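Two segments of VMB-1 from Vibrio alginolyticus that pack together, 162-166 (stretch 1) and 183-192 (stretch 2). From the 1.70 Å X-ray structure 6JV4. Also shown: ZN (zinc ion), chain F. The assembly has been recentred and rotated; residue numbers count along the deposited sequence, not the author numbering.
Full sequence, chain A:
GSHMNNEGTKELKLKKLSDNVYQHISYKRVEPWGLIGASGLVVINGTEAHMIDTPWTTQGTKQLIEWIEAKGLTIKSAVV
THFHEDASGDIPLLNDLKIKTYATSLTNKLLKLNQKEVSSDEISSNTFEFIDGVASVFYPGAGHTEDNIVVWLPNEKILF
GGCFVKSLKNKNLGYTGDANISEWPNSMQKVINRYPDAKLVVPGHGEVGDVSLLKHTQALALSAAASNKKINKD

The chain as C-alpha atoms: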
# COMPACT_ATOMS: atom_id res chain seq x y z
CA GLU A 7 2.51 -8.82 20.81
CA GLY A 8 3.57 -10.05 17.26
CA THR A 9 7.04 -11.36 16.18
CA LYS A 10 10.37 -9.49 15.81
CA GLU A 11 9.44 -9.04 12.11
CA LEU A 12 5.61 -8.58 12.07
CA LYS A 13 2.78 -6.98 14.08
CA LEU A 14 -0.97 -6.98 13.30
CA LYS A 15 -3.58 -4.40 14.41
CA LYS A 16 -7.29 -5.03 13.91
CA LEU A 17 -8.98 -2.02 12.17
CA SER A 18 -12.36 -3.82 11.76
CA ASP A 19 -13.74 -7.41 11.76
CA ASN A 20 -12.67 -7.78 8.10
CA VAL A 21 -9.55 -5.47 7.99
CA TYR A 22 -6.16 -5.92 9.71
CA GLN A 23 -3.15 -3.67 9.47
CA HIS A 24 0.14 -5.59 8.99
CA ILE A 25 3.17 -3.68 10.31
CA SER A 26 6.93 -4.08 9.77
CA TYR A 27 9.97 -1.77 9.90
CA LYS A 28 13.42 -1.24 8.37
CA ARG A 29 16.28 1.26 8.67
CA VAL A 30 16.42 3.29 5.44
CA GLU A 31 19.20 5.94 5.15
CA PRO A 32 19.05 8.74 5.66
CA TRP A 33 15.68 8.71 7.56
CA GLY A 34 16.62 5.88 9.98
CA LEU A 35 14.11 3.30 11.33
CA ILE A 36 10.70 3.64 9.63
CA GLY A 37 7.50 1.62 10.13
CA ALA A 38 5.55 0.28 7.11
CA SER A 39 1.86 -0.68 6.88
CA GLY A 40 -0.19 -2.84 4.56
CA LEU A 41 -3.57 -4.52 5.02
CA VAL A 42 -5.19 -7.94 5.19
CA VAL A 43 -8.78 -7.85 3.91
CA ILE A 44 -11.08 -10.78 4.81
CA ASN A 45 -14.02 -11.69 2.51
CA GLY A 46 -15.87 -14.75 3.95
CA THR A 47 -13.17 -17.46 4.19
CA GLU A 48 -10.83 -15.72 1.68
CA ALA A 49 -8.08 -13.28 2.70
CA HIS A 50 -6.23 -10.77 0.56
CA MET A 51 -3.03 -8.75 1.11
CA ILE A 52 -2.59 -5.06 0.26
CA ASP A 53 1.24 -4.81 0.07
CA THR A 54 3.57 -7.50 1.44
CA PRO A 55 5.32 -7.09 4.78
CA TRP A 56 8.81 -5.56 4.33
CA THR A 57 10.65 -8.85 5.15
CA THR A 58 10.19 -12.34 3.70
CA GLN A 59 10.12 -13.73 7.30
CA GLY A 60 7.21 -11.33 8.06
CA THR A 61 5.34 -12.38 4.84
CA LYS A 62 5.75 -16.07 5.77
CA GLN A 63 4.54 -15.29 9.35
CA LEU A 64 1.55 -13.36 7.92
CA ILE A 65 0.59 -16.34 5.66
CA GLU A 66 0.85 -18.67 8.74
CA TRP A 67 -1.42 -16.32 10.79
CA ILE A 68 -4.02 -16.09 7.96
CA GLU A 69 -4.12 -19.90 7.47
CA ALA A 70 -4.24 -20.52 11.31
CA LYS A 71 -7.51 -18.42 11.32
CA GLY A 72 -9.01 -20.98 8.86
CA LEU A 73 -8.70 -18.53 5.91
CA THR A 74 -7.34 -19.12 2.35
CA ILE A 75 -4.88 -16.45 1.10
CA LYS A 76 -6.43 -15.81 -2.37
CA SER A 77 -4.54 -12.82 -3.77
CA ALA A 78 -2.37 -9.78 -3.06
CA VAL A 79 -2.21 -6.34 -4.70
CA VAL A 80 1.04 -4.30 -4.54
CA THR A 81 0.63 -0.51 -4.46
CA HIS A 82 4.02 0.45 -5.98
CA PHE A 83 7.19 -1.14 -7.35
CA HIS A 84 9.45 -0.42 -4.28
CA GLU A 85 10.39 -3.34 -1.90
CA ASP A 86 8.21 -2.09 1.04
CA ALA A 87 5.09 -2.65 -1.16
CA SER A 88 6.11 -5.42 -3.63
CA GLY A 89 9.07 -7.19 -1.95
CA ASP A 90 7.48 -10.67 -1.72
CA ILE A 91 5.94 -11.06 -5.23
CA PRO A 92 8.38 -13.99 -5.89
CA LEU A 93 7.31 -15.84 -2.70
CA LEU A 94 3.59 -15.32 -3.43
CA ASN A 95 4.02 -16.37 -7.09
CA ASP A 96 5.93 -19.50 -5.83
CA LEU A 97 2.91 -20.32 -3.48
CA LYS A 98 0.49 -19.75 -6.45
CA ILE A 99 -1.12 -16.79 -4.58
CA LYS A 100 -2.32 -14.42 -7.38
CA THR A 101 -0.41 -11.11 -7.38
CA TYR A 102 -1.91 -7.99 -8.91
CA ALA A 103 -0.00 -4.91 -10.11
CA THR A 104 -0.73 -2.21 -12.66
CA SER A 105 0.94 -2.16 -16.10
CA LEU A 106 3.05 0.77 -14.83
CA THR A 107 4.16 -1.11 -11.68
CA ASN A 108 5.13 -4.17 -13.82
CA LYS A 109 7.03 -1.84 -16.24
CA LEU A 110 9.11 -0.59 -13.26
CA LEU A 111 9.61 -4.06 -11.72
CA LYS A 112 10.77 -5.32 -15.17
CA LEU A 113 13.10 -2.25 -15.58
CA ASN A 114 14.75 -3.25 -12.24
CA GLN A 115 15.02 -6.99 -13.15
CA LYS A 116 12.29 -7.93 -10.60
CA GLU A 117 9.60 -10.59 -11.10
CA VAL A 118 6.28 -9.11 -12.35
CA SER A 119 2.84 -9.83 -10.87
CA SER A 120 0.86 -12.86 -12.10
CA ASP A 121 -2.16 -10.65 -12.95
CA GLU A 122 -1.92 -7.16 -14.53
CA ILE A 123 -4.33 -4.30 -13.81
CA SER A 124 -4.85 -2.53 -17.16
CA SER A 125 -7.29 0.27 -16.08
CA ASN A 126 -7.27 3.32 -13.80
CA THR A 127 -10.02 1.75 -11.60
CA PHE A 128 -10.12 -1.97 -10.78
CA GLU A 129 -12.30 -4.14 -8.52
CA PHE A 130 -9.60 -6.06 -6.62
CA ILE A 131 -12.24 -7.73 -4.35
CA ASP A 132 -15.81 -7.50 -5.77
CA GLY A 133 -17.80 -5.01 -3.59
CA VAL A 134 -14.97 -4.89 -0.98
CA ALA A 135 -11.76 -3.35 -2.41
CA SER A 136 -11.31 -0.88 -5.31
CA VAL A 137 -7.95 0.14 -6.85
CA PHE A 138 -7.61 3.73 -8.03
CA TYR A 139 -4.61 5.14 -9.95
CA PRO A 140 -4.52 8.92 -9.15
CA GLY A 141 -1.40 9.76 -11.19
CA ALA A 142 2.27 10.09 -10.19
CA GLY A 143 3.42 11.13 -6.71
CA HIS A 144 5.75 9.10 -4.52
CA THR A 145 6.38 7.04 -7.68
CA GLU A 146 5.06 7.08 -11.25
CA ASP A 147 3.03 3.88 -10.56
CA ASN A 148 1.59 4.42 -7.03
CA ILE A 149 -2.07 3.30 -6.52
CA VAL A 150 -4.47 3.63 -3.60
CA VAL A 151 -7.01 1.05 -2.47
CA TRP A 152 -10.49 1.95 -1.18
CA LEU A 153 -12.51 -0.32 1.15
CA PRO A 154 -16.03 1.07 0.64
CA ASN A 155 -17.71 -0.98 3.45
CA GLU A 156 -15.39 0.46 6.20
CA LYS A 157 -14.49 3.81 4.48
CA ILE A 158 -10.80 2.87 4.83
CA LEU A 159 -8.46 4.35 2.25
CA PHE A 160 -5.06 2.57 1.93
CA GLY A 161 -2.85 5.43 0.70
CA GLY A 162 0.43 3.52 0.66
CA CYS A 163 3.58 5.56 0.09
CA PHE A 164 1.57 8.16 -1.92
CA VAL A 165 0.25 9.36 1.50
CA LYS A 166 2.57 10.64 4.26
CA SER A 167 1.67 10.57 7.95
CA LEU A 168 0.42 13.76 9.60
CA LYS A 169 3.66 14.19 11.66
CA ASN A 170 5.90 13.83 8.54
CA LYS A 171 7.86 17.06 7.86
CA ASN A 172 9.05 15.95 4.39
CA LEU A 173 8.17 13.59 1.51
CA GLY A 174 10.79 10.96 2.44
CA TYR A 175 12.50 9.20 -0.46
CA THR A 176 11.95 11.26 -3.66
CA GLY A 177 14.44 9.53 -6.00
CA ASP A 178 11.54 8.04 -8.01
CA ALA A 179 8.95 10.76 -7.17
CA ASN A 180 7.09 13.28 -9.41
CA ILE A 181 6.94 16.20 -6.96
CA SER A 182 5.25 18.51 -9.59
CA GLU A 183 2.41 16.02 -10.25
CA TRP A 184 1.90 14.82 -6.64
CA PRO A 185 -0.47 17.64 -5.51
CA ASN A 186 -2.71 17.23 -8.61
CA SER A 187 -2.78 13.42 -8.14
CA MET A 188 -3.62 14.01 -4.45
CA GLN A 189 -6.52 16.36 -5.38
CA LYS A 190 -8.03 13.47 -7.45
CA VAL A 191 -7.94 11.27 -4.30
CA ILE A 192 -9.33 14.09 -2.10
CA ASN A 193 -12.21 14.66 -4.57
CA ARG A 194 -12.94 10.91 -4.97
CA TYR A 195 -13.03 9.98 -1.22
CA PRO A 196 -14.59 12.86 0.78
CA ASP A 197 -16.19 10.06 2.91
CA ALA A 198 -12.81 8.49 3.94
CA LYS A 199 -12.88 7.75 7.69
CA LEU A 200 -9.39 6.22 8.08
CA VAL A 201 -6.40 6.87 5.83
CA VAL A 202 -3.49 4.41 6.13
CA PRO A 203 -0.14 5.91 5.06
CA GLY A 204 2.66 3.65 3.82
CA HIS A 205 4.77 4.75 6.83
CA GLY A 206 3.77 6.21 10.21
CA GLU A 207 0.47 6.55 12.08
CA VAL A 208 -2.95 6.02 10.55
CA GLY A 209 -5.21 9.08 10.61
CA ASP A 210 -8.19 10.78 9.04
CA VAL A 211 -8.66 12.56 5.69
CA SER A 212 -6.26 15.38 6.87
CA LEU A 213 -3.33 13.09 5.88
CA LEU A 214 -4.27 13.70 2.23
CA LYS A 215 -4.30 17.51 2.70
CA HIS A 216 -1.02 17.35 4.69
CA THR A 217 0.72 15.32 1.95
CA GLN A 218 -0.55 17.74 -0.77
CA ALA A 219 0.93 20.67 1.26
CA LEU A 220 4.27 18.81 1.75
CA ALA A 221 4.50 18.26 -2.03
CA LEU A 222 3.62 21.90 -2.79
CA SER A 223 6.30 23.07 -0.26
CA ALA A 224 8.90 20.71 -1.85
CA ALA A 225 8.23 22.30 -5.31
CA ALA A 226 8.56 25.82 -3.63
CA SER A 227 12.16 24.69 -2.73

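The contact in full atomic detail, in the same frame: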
# COMPACT_ATOMS: atom_id res chain seq x y z
N GLY A 162 -0.92 3.99 0.95
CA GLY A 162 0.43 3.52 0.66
C GLY A 162 1.41 4.66 0.69
O GLY A 162 1.16 5.70 1.36
N CYS A 163 2.52 4.54 -0.03
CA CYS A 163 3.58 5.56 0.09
C CYS A 163 3.24 6.87 -0.61
O CYS A 163 3.97 7.84 -0.41
CB CYS A 163 4.91 4.99 -0.32
SG CYS A 163 5.38 3.70 0.88
N PHE A 164 2.15 6.92 -1.38
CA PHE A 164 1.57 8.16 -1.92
C PHE A 164 1.07 9.07 -0.81
O PHE A 164 0.91 10.32 -1.10
CB PHE A 164 0.42 7.74 -2.82
CG PHE A 164 -0.32 8.83 -3.54
CD1 PHE A 164 0.28 9.49 -4.61
CD2 PHE A 164 -1.62 9.16 -3.19
CE1 PHE A 164 -0.40 10.47 -5.31
CE2 PHE A 164 -2.26 10.19 -3.85
CZ PHE A 164 -1.67 10.82 -4.93
N VAL A 165 0.76 8.53 0.36
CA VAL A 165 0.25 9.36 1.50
C VAL A 165 1.27 9.32 2.64
O VAL A 165 1.68 8.24 3.08
CB VAL A 165 -1.14 8.91 1.97
CG1 VAL A 165 -1.64 9.74 3.14
CG2 VAL A 165 -2.12 8.91 0.79
N LYS A 166 1.66 10.51 3.10
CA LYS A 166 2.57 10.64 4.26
C LYS A 166 1.73 10.71 5.54
O LYS A 166 0.55 11.07 5.50
CB LYS A 166 3.43 11.90 4.13
CG LYS A 166 4.20 12.03 2.82
CD LYS A 166 5.10 10.83 2.52
CE LYS A 166 6.28 10.67 3.46
NZ LYS A 166 7.18 9.58 2.98
N GLU A 183 3.73 16.64 -9.98
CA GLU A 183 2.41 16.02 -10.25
C GLU A 183 1.73 15.68 -8.93
O GLU A 183 0.47 15.65 -8.91
CB GLU A 183 2.55 14.77 -11.14
CG GLU A 183 1.24 14.30 -11.73
CD GLU A 183 0.54 15.27 -12.70
OE1 GLU A 183 1.19 16.27 -13.13
OE2 GLU A 183 -0.68 15.12 -12.88
N TRP A 184 2.48 15.42 -7.86
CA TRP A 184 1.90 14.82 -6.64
C TRP A 184 0.68 15.60 -6.13
O TRP A 184 -0.32 15.02 -5.75
CB TRP A 184 2.98 14.69 -5.58
CG TRP A 184 2.77 13.66 -4.51
CD1 TRP A 184 1.60 13.13 -4.00
CD2 TRP A 184 3.82 13.07 -3.74
NE1 TRP A 184 1.85 12.27 -2.98
CE2 TRP A 184 3.21 12.20 -2.80
CE3 TRP A 184 5.22 13.17 -3.77
CZ2 TRP A 184 3.94 11.47 -1.87
CZ3 TRP A 184 5.93 12.37 -2.92
CH2 TRP A 184 5.31 11.57 -1.98
N PRO A 185 0.71 16.94 -6.04
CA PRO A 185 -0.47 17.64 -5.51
C PRO A 185 -1.72 17.48 -6.37
O PRO A 185 -2.82 17.43 -5.83
CB PRO A 185 -0.01 19.09 -5.46
CG PRO A 185 1.50 19.04 -5.50
CD PRO A 185 1.85 17.83 -6.31
N ASN A 186 -1.57 17.44 -7.69
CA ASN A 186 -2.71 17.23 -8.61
C ASN A 186 -3.23 15.80 -8.43
O ASN A 186 -4.44 15.58 -8.32
CB ASN A 186 -2.32 17.45 -10.08
CG ASN A 186 -3.53 17.42 -11.00
OD1 ASN A 186 -4.51 18.13 -10.77
ND2 ASN A 186 -3.49 16.58 -12.02
N SER A 187 -2.35 14.82 -8.40
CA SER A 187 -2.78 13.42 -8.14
C SER A 187 -3.52 13.35 -6.81
O SER A 187 -4.52 12.66 -6.71
CB SER A 187 -1.56 12.54 -8.14
OG SER A 187 -0.92 12.63 -9.42
N MET A 188 -2.98 14.01 -5.79
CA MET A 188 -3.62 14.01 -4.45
C MET A 188 -5.03 14.65 -4.50
O MET A 188 -5.94 14.13 -3.78
CB MET A 188 -2.75 14.71 -3.41
CG MET A 188 -3.28 14.49 -1.98
SD MET A 188 -3.36 12.72 -1.50
CE MET A 188 -1.63 12.33 -1.45
N GLN A 189 -5.19 15.72 -5.26
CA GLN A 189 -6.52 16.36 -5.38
C GLN A 189 -7.52 15.36 -5.95
O GLN A 189 -8.69 15.38 -5.53
CB GLN A 189 -6.49 17.65 -6.19
CG GLN A 189 -7.77 18.44 -6.00
CD GLN A 189 -7.93 18.94 -4.59
OE1 GLN A 189 -6.97 19.45 -3.99
NE2 GLN A 189 -9.15 18.89 -4.08
N LYS A 190 -7.10 14.50 -6.91
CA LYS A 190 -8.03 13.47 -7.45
C LYS A 190 -8.51 12.56 -6.33
O LYS A 190 -9.71 12.22 -6.27
CB LYS A 190 -7.35 12.71 -8.59
CG LYS A 190 -7.07 13.60 -9.78
CD LYS A 190 -6.47 12.84 -10.92
CE LYS A 190 -6.13 13.76 -12.06
NZ LYS A 190 -5.10 13.10 -12.89
N VAL A 191 -7.60 12.16 -5.44
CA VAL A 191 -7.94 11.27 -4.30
C VAL A 191 -8.85 12.03 -3.34
O VAL A 191 -9.80 11.44 -2.88
CB VAL A 191 -6.66 10.73 -3.64
CG1 VAL A 191 -6.99 9.91 -2.40
CG2 VAL A 191 -5.89 9.91 -4.64
N ILE A 192 -8.49 13.24 -2.99
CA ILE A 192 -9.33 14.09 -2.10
C ILE A 192 -10.75 14.17 -2.67
O ILE A 192 -11.70 14.08 -1.92
CB ILE A 192 -8.68 15.45 -1.93
CG1 ILE A 192 -7.42 15.35 -1.07
CG2 ILE A 192 -9.66 16.45 -1.35
CD1 ILE A 192 -6.54 16.56 -1.12
ZN ZN F . 7.66 3.56 1.39

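Stretch 1 is a compact turn that lies against one side of the helix in stretch 2, and the contact, 314 Å² with both sides summed, centres on Phe164. Gly162 opens a type I beta turn that ends at Val165, closed by the backbone hydrogen bond from Val165 N to Gly162 O (3.0 Å). It does not touch the helix; its positive phi of 58° is a conformation that glycine adopts readily.

Cys163 directs its side chain to the metal, with SG 2.4 Å from ZN, and meets the helix through its backbone, Cys163 O lying 3.9 Å from Trp184 CZ2.

Phe164 contributes the largest share of the buried surface, 127 Å². Its CA-to-CB bond points sideways, but with chi1 at t the ring extends to the helix. There it lies nearly parallel to the five-membered ring of Trp184, planes at 25° and centroids 4.8 Å apart, slid so that the two barely overlap. Trp184 also anchors the backbone: its NE1 donates a hydrogen bond to Phe164 O (2.9 Å, 144°), giving the indole's polar group a partner within a buried, largely apolar contact. Ser187 and Val191, both directed toward the turn, border the phenyl ring: Ser187 CB sits at its edge, 3.6 Å from Phe164 CZ, while Ser187 OG is hydrogen-bonded elsewhere in the structure, and Val191 CG2 packs 3.7 Å from Phe164 CE2. Met188 bends its flexible chain (t, p, p) to bring CE within 3.3 Å of Phe164 CE2, while its SD lies 4.6 Å from the ring centroid in an oblique sulfur-aromatic contact.

Val165 points its CA-to-CB bond away from the helix, yet its CG2 still reaches Met188 CE at 4.1 Å, extending the apolar patch. Lys166 forms no close contact with the helix, and its NZ is hydrogen-bonded elsewhere in the structure.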